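PDB 5I4Q: contact-dependent inhibitor A from Escherichia coli NC101, which probably acts as the toxin of contact-dependent growth inhibition, its C-terminal toxin domain being delivered into neighbouring bacteria and held in check by the cognate immunity protein CdiI. Local coordinates for residues E46-N51 with L72-N77. Residues are numbered along the deposited sequence; the frame is centred on the assembly and turned at random.
Sequences EVLNSN and LEMIYN
Val47 spreads its two methyls over successive inward-pointing residues of strand 72-77. Val47 CG2, anti to its own carbonyl carbon, rests on Leu72, 3.7 Å from Leu72 CD1 and 3.8 Å from Leu72 CB. Val47 CG1, anti to the backbone N (chi1 178°), turns instead to the selenomethionine at position 74 and comes within 3.9 Å of Met74 CE, the valine and selenomethionine side chains running antiparallel past one another. Val47 O accepts two hydrogen bonds, from Ser50 N at 3.2 Å and from Ser50 OG at 2.7 Å, both arriving on one side of the carbonyl plane, as the chain leaves the helix.

One residue on, Leu48 is still in the last turn of helix 40-48, which packs against one face of the antiparallel sheet formed by strands 53-56, 65-69, 72-77 and 82-88. Alternate residues Leu72, Met74 and Tyr76 point to this helix, whereas Glu73 points away, forming a salt bridge with Arg66 through OE2 and a hydrogen bond through OE1 to the hydroxyl of Tyr81 of the immunity protein chain. Leu48 CD2 meets the methyl end of the bent Met74 chain, 3.5 Å from Met74 CE, the leucine side chain lying across that of the selenomethionine. Leu48 CD2 also lies over one face of the Tyr76 ring, 4.0 Å from Tyr76 CE2, while Leu48 CD1 approaches Tyr76 OH at 4.1 Å. Tyr67, on the adjacent strand 65-69, packs edge-to-face with Tyr76 and also touches Val47, Leu48 and Met74.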
loop_
_atom_site.group_PDB
_atom_site.type_symbol
_atom_site.label_atom_id
_atom_site.label_comp_id
_atom_site.label_asym_id
_atom_site.label_seq_id
_atom_site.Cartn_x
_atom_site.Cartn_y
_atom_site.Cartn_z
ATOM N N GLU A 46 29.852 10.236 -3.148
ATOM C CA GLU A 46 28.975 11.326 -3.589
ATOM C C GLU A 46 29.045 12.477 -2.606
ATOM O O GLU A 46 29.126 13.639 -2.998
ATOM C CB GLU A 46 27.510 10.884 -3.765
ATOM C CG GLU A 46 27.267 9.992 -4.983
ATOM C CD GLU A 46 27.793 10.604 -6.290
ATOM O OE1 GLU A 46 27.252 11.612 -6.727
ATOM O OE2 GLU A 46 28.764 10.110 -6.870
ATOM N N VAL A 47 29.029 12.167 -1.317
ATOM C CA VAL A 47 29.059 13.272 -0.352
ATOM C C VAL A 47 30.379 14.048 -0.487
ATOM O O VAL A 47 30.387 15.261 -0.495
ATOM C CB VAL A 47 28.857 12.785 1.093
ATOM C CG1 VAL A 47 28.953 13.951 2.055
ATOM C CG2 VAL A 47 27.487 12.120 1.237
ATOM N N LEU A 48 31.488 13.314 -0.547
ATOM C CA LEU A 48 32.800 13.906 -0.530
ATOM C C LEU A 48 32.987 14.783 -1.782
ATOM O O LEU A 48 33.661 15.771 -1.704
ATOM C CB LEU A 48 33.892 12.826 -0.449
ATOM C CG LEU A 48 34.043 12.151 0.909
ATOM C CD1 LEU A 48 35.066 11.026 0.832
ATOM C CD2 LEU A 48 34.488 13.134 1.995
ATOM N N ASN A 49 32.339 14.420 -2.892
ATOM C CA ASN A 49 32.413 15.107 -4.188
ATOM C C ASN A 49 31.308 16.122 -4.453
ATOM O O ASN A 49 31.121 16.583 -5.590
ATOM C CB ASN A 49 32.409 14.053 -5.316
ATOM C CG ASN A 49 33.739 13.332 -5.430
ATOM O OD1 ASN A 49 34.741 13.826 -4.975
ATOM N ND2 ASN A 49 33.747 12.191 -6.035
ATOM N N SER A 50 30.563 16.473 -3.421
ATOM C CA SER A 50 29.381 17.363 -3.582
ATOM C C SER A 50 29.629 18.756 -3.058
ATOM O O SER A 50 28.678 19.452 -2.770
ATOM C CB SER A 50 28.183 16.821 -2.784
ATOM O OG SER A 50 28.437 16.953 -1.396
ATOM N N ASN A 51 30.892 19.148 -2.917
ATOM C CA ASN A 51 31.254 20.329 -2.124
ATOM C C ASN A 51 30.486 20.364 -0.840
ATOM O O ASN A 51 29.687 21.221 -0.617
ATOM C CB ASN A 51 30.973 21.616 -2.879
ATOM C CG ASN A 51 31.431 22.860 -2.118
ATOM O OD1 ASN A 51 32.445 22.848 -1.414
ATOM N ND2 ASN A 51 30.699 23.940 -2.286
ATOM N N LEU A 72 22.597 13.812 1.562
ATOM C CA LEU A 72 22.967 12.966 2.673
ATOM C C LEU A 72 23.801 13.737 3.690
ATOM O O LEU A 72 24.339 14.789 3.384
ATOM C CB LEU A 72 23.786 11.761 2.181
ATOM C CG LEU A 72 23.237 10.881 1.080
ATOM C CD1 LEU A 72 24.365 10.300 0.284
ATOM C CD2 LEU A 72 22.405 9.747 1.663
ATOM N N GLU A 73 23.870 13.169 4.894
ATOM C CA GLU A 73 24.625 13.642 6.033
ATOM C C GLU A 73 25.456 12.477 6.426
ATOM O O GLU A 73 24.973 11.323 6.544
ATOM C CB GLU A 73 23.780 13.983 7.263
ATOM C CG GLU A 73 22.686 15.013 7.025
ATOM C CD GLU A 73 21.635 15.102 8.157
ATOM O OE1 GLU A 73 21.795 14.407 9.182
ATOM O OE2 GLU A 73 20.633 15.877 7.997
HETATM N N MSE A 74 26.699 12.793 6.726
HETATM C CA MSE A 74 27.669 11.788 7.038
HETATM C C MSE A 74 28.554 12.263 8.174
HETATM O O MSE A 74 28.918 13.449 8.272
HETATM C CB MSE A 74 28.475 11.624 5.772
HETATM C CG MSE A 74 29.765 10.926 6.029
HETATM SE SE MSE A 74 30.595 10.523 4.304
HETATM C CE MSE A 74 31.793 12.077 4.039
ATOM N N ILE A 75 28.939 11.311 9.004
ATOM C CA ILE A 75 29.866 11.519 10.078
ATOM C C ILE A 75 31.107 10.717 9.653
ATOM O O ILE A 75 31.062 9.477 9.508
ATOM C CB ILE A 75 29.280 10.990 11.394
ATOM C CG1 ILE A 75 27.921 11.661 11.713
ATOM C CG2 ILE A 75 30.267 11.113 12.562
ATOM C CD1 ILE A 75 27.951 13.164 11.913
ATOM N N TYR A 76 32.211 11.436 9.485
ATOM C CA TYR A 76 33.413 10.972 8.746
ATOM C C TYR A 76 34.692 11.533 9.365
ATOM O O TYR A 76 34.740 12.704 9.795
ATOM C CB TYR A 76 33.345 11.463 7.315
ATOM C CG TYR A 76 34.537 11.189 6.439
ATOM C CD1 TYR A 76 34.776 9.930 5.958
ATOM C CD2 TYR A 76 35.384 12.211 6.058
ATOM C CE1 TYR A 76 35.827 9.678 5.119
ATOM C CE2 TYR A 76 36.457 11.981 5.223
ATOM C CZ TYR A 76 36.677 10.712 4.756
ATOM O OH TYR A 76 37.718 10.465 3.911
ATOM N N ASN A 77 35.679 10.647 9.463
ATOM C CA ASN A 77 36.979 10.951 10.042
ATOM C C ASN A 77 37.973 11.153 8.901
ATOM O O ASN A 77 38.493 10.174 8.349
ATOM C CB ASN A 77 37.436 9.824 10.925
ATOM C CG ASN A 77 38.660 10.188 11.723
ATOM O OD1 ASN A 77 39.581 10.796 11.217
ATOM N ND2 ASN A 77 38.658 9.836 12.980
#